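Local coordinates for protein aminoglycoside N(6')acetyltransferase (Legionella pneumophila subsp. pneumophila, PDB 3F5B) that probably acts as a GNAT-family acetyltransferase, moving an acetyl group from acetyl-CoA to an amine, possibly the 6'-amine of aminoglycosides, at residues E12-F17 with K109-Q114; F17-K22 with H54-D59. One frame throughout, in Å; residues are numbered along the deposited sequence.

Contact 1. Residues E12-F17 with K109-Q114. With PO4 (phosphate ion), chain B; ACT (acetate ion), chain C.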
# COMPACT_ATOMS: atom_id res chain seq x y z
N GLU A 12 9.43 10.54 -16.75
CA GLU A 12 8.12 10.46 -16.12
C GLU A 12 7.89 9.07 -15.51
O GLU A 12 8.84 8.31 -15.33
CB GLU A 12 7.03 10.81 -17.12
CG GLU A 12 7.16 10.14 -18.47
CD GLU A 12 5.99 10.47 -19.40
OE1 GLU A 12 5.51 9.54 -20.10
OE2 GLU A 12 5.54 11.65 -19.43
N PHE A 13 6.64 8.73 -15.22
CA PHE A 13 6.34 7.53 -14.45
C PHE A 13 6.40 6.24 -15.26
O PHE A 13 5.90 6.19 -16.37
CB PHE A 13 4.96 7.63 -13.79
CG PHE A 13 4.86 8.66 -12.69
CD1 PHE A 13 5.91 9.55 -12.42
CD2 PHE A 13 3.69 8.77 -11.96
CE1 PHE A 13 5.78 10.52 -11.43
CE2 PHE A 13 3.55 9.73 -10.97
CZ PHE A 13 4.58 10.60 -10.70
N ARG A 14 6.96 5.19 -14.68
CA ARG A 14 7.05 3.89 -15.31
C ARG A 14 5.75 3.07 -15.17
O ARG A 14 5.36 2.34 -16.08
CB ARG A 14 8.22 3.10 -14.68
CG ARG A 14 8.47 1.74 -15.36
CD ARG A 14 9.41 0.87 -14.49
NE ARG A 14 9.50 -0.50 -15.00
CZ ARG A 14 10.57 -1.28 -14.81
NH1 ARG A 14 11.63 -0.81 -14.14
NH2 ARG A 14 10.58 -2.51 -15.32
N PHE A 15 5.10 3.16 -14.02
CA PHE A 15 3.99 2.30 -13.67
C PHE A 15 2.61 2.95 -13.81
O PHE A 15 2.48 4.18 -13.79
CB PHE A 15 4.14 1.82 -12.22
CG PHE A 15 5.47 1.18 -11.92
CD1 PHE A 15 5.90 0.08 -12.66
CD2 PHE A 15 6.27 1.67 -10.90
CE1 PHE A 15 7.11 -0.53 -12.35
CE2 PHE A 15 7.50 1.09 -10.62
CZ PHE A 15 7.92 -0.01 -11.35
N CYS A 16 1.61 2.08 -13.94
CA CYS A 16 0.21 2.46 -14.12
C CYS A 16 -0.56 1.81 -12.99
O CYS A 16 -0.25 0.69 -12.59
CB CYS A 16 -0.28 1.90 -15.46
SG CYS A 16 -1.99 2.31 -15.81
N PHE A 17 -1.55 2.51 -12.46
CA PHE A 17 -2.35 1.99 -11.33
C PHE A 17 -3.84 2.13 -11.65
O PHE A 17 -4.27 3.17 -12.19
CB PHE A 17 -2.01 2.74 -10.01
CG PHE A 17 -0.53 2.77 -9.70
CD1 PHE A 17 0.05 1.76 -8.96
CD2 PHE A 17 0.27 3.84 -10.15
CE1 PHE A 17 1.46 1.79 -8.66
CE2 PHE A 17 1.68 3.88 -9.89
CZ PHE A 17 2.28 2.84 -9.16
N LYS A 109 14.26 -3.34 -3.96
CA LYS A 109 13.96 -2.27 -3.02
C LYS A 109 13.79 -0.95 -3.76
O LYS A 109 12.85 -0.21 -3.50
CB LYS A 109 15.06 -2.17 -1.95
CG LYS A 109 15.14 -3.39 -1.04
CD LYS A 109 16.23 -3.19 0.01
CE LYS A 109 17.44 -4.06 -0.20
NZ LYS A 109 17.94 -4.02 -1.60
N GLY A 110 14.70 -0.66 -4.70
CA GLY A 110 14.63 0.60 -5.45
C GLY A 110 13.36 0.66 -6.31
O GLY A 110 12.71 1.70 -6.40
N LEU A 111 13.02 -0.46 -6.92
CA LEU A 111 11.75 -0.56 -7.65
C LEU A 111 10.51 -0.35 -6.75
O LEU A 111 9.54 0.28 -7.18
CB LEU A 111 11.65 -1.93 -8.32
CG LEU A 111 10.49 -2.08 -9.32
CD1 LEU A 111 10.83 -3.09 -10.43
CD2 LEU A 111 9.19 -2.48 -8.60
N SER A 112 10.53 -0.93 -5.55
CA SER A 112 9.40 -0.78 -4.63
C SER A 112 9.22 0.68 -4.21
O SER A 112 8.11 1.16 -4.13
CB SER A 112 9.60 -1.65 -3.39
OG SER A 112 9.61 -3.02 -3.76
N VAL A 113 10.34 1.38 -3.97
CA VAL A 113 10.30 2.77 -3.59
C VAL A 113 9.71 3.58 -4.75
O VAL A 113 8.85 4.44 -4.57
CB VAL A 113 11.70 3.30 -3.16
CG1 VAL A 113 11.67 4.83 -2.99
CG2 VAL A 113 12.14 2.63 -1.84
N GLN A 114 10.15 3.27 -5.96
CA GLN A 114 9.65 4.00 -7.10
C GLN A 114 8.15 3.75 -7.23
O GLN A 114 7.39 4.65 -7.50
CB GLN A 114 10.37 3.58 -8.38
CG GLN A 114 9.90 4.37 -9.62
CD GLN A 114 10.65 3.98 -10.89
OE1 GLN A 114 11.71 3.37 -10.81
NE2 GLN A 114 10.09 4.33 -12.05
P PO4 B . 14.61 -3.02 -15.16
O1 PO4 B . 14.34 -4.40 -15.77
O2 PO4 B . 14.21 -1.99 -16.20
O3 PO4 B . 13.71 -2.88 -13.94
O4 PO4 B . 16.03 -2.79 -14.74
C ACT C . 11.84 -5.97 -14.39
O ACT C . 11.71 -5.24 -15.42
OXT ACT C . 11.77 -7.21 -14.61
CH3 ACT C . 12.13 -5.40 -13.01
O HOH W 1 12.61 1.52 -12.90
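Leu-111 approaches the ring of Phe-15 obliquely: ring atom CZ lies 3.9 Å from leucine CG and equally near CD2. CG stands anti to the backbone N (chi1 -170°), which puts it beside the ring. A branched aliphatic side chain suits this place, for its other methyl, CD1, lies on the side of Arg-14, 3.7 Å from CH3 of a bound acetate.

The start of helix 109-123, which follows the fourth strand 94-101, thus packs by Leu-111 and Gln-114 on the beginning of edge strand 15-19. Its Gly-108 to Gly-110 opening is consistent with the glycine-rich pyrophosphate-binding loop of GNAT enzymes. Phe-15, the buried residue here, also meets Phe-76.

One turn on, Gln-114 extends past the same ring, CG lying 4.2 Å from Phe-15 CE2. Its NE2 comes within 3.5 Å of Arg-14 CB, but its hydrogen bond goes to Glu-118, which also accepts from the backbone N of Arg-14 and of Phe-15. OE1 accepts from a water that in turn accepts from Arg-14 NH1. A long, extended arginine suits this exposed position: NH1 donates to phosphate O3 at 2.9 Å (166°), NH2 reaches acetate O at 3.0 Å, both ions probably from the crystallisation liquor, and NE pairs with Asp-71. Arg-14 CB lies over the centre of one face of the Phe-15 ring, 4.2 Å above it.

Contact 2. Residues F17-K22 with H54-D59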
# COMPACT_ATOMS: atom_id res chain seq x y z
N PHE A 17 -1.55 2.51 -12.46
CA PHE A 17 -2.35 1.99 -11.33
C PHE A 17 -3.84 2.13 -11.65
O PHE A 17 -4.27 3.17 -12.19
CB PHE A 17 -2.01 2.74 -10.01
CG PHE A 17 -0.53 2.77 -9.70
CD1 PHE A 17 0.05 1.76 -8.96
CD2 PHE A 17 0.27 3.84 -10.15
CE1 PHE A 17 1.46 1.79 -8.66
CE2 PHE A 17 1.68 3.88 -9.89
CZ PHE A 17 2.28 2.84 -9.16
N LYS A 18 -4.61 1.11 -11.32
CA LYS A 18 -6.06 1.16 -11.51
C LYS A 18 -6.77 0.44 -10.41
O LYS A 18 -6.24 -0.50 -9.84
CB LYS A 18 -6.54 0.59 -12.88
CG LYS A 18 -5.56 -0.16 -13.76
CD LYS A 18 -4.79 0.80 -14.71
CE LYS A 18 -5.41 0.99 -16.17
NZ LYS A 18 -6.17 2.32 -16.41
N GLN A 19 -8.00 0.86 -10.14
CA GLN A 19 -8.85 0.12 -9.26
C GLN A 19 -9.10 -1.24 -9.89
O GLN A 19 -9.21 -1.38 -11.10
CB GLN A 19 -10.14 0.87 -8.97
CG GLN A 19 -9.84 2.07 -8.06
CD GLN A 19 -10.99 3.04 -7.90
OE1 GLN A 19 -12.13 2.76 -8.24
NE2 GLN A 19 -10.67 4.25 -7.37
N MSE A 20 -9.18 -2.26 -9.05
CA MSE A 20 -9.45 -3.62 -9.47
C MSE A 20 -10.80 -3.76 -10.16
O MSE A 20 -11.76 -3.08 -9.77
CB MSE A 20 -9.46 -4.51 -8.23
CG MSE A 20 -8.10 -4.68 -7.60
SE MSE A 20 -7.14 -6.05 -8.57
CE MSE A 20 -8.31 -7.58 -8.19
N ASN A 21 -10.87 -4.65 -11.14
CA ASN A 21 -12.14 -5.10 -11.69
C ASN A 21 -12.21 -6.62 -11.62
O ASN A 21 -11.20 -7.29 -11.33
CB ASN A 21 -12.42 -4.55 -13.10
CG ASN A 21 -11.44 -5.06 -14.15
OD1 ASN A 21 -11.24 -6.25 -14.29
ND2 ASN A 21 -10.85 -4.14 -14.90
N LYS A 22 -13.40 -7.18 -11.83
CA LYS A 22 -13.62 -8.62 -11.67
C LYS A 22 -12.69 -9.49 -12.48
O LYS A 22 -12.44 -10.62 -12.11
CB LYS A 22 -15.06 -9.01 -12.04
CG LYS A 22 -16.10 -8.72 -10.98
CD LYS A 22 -17.50 -8.92 -11.56
CE LYS A 22 -18.54 -9.17 -10.48
NZ LYS A 22 -18.17 -10.37 -9.66
N HIS A 54 -13.73 -9.10 -2.24
CA HIS A 54 -15.01 -9.55 -2.74
C HIS A 54 -16.12 -8.47 -2.66
O HIS A 54 -16.87 -8.27 -3.63
CB HIS A 54 -15.44 -10.79 -1.97
CG HIS A 54 -16.60 -11.51 -2.59
ND1 HIS A 54 -17.91 -11.11 -2.42
CD2 HIS A 54 -16.64 -12.59 -3.39
CE1 HIS A 54 -18.70 -11.92 -3.08
NE2 HIS A 54 -17.96 -12.83 -3.68
N GLU A 55 -16.21 -7.77 -1.52
CA GLU A 55 -17.20 -6.69 -1.35
C GLU A 55 -16.97 -5.57 -2.38
O GLU A 55 -17.90 -5.10 -3.06
CB GLU A 55 -17.14 -6.10 0.06
CG GLU A 55 -17.61 -7.04 1.17
CD GLU A 55 -19.09 -7.38 1.05
OE1 GLU A 55 -19.93 -6.46 0.97
OE2 GLU A 55 -19.39 -8.59 1.04
N PHE A 56 -15.71 -5.19 -2.51
CA PHE A 56 -15.29 -4.19 -3.48
C PHE A 56 -15.67 -4.56 -4.91
O PHE A 56 -16.17 -3.70 -5.65
CB PHE A 56 -13.78 -3.99 -3.41
CG PHE A 56 -13.29 -2.87 -4.29
CD1 PHE A 56 -13.43 -1.53 -3.87
CD2 PHE A 56 -12.72 -3.15 -5.52
CE1 PHE A 56 -13.00 -0.47 -4.69
CE2 PHE A 56 -12.29 -2.10 -6.36
CZ PHE A 56 -12.43 -0.76 -5.94
N LEU A 57 -15.44 -5.82 -5.29
CA LEU A 57 -15.66 -6.28 -6.65
C LEU A 57 -17.14 -6.56 -6.95
O LEU A 57 -17.58 -6.48 -8.11
CB LEU A 57 -14.80 -7.50 -6.96
CG LEU A 57 -13.29 -7.17 -7.14
CD1 LEU A 57 -12.47 -8.43 -7.40
CD2 LEU A 57 -13.07 -6.15 -8.27
N ASN A 58 -17.92 -6.84 -5.91
CA ASN A 58 -19.29 -7.27 -6.12
C ASN A 58 -20.36 -6.25 -5.70
O ASN A 58 -21.47 -6.63 -5.34
CB ASN A 58 -19.49 -8.64 -5.47
CG ASN A 58 -18.68 -9.72 -6.15
OD1 ASN A 58 -19.10 -10.25 -7.18
ND2 ASN A 58 -17.50 -10.03 -5.61
N ASP A 59 -20.02 -4.95 -5.75
CA ASP A 59 -20.95 -3.88 -5.35
C ASP A 59 -21.46 -4.12 -3.92
O ASP A 59 -22.67 -4.03 -3.66
CB ASP A 59 -22.12 -3.75 -6.36
CG ASP A 59 -23.09 -2.58 -6.03
OD1 ASP A 59 -22.65 -1.51 -5.53
OD2 ASP A 59 -24.29 -2.75 -6.28
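Lys-22 starts with CG beside its backbone N (chi1 -78°) and runs nearly extended to CE, where a turn at chi4 (-58°) swings NZ onto Asn-58. The two side chains cross at about a right angle. NZ donates to OD1 at 2.7 Å, approaching from above the carbonyl plane, 40° out of it. Lysine suits this exposed position because its aliphatic stem can lie near Leu-57, with CE 3.7 Å from Leu-57 O, while the ammonium group reaches a polar partner.

Asn-58 uses both ends of its amide. ND2 donates to His-54 O at 2.7 Å, with that oxygen close to the amide plane, and stands over the centre of the His-54 imidazole, 3.2 Å above the ring. This bond holds the amide's orientation and leaves OD1 turned to the lysine. Asparagine fits here, the first residue to leave helical geometry, since its short amide can fold back to a carbonyl of the last turn.

Nearer the strand, Leu-57 and Phe-56 pack on backbone atoms as well as on side chains. Leu-57 CD2 reaches the backbone at Asn-21 C (3.5 Å) and lies 4.0 Å from CB of selenomethionine Met-20. The Phe-56 ring turns its edge to the strand's end: CE2 is 3.6 Å from Met-20 O, and CZ lies beside Gln-19 CB, also at the ring edge. Met-20 is buried, its side chain touching Ile-68 and Val-28, whereas Gln-19 lies at the exposed margin.

The first strand, the helices 25-31, 35-38 and 43-57 that follow it, and the return to strand 65-71 form the beta1-alpha1-alpha2-beta2 start of the GNAT fold; the bond from Lys-22 to Asn-58 closes this excursion at the end of helix 43-57.

How the contacts relate
Both contacts are built on strand 15-19, an outermost strand of the seven-stranded mixed sheet, although their centres lie 22 Å apart. Their segments overlap at Phe-17, which takes no part across either contact. Contact 1 joins the strand's beginning to helix 109-123, whereas contact 2 joins its end and the following turn to the C-terminal end of helix 43-57. Along the chain contact 2 is nested within contact 1: the 31 residues between its segments are largely helical, while the longer loop closed by contact 1 also includes three strands, 65-71, 74-84 and 94-101. One edge strand, paired with strand 65-71, is therefore packed by a different helix at each end.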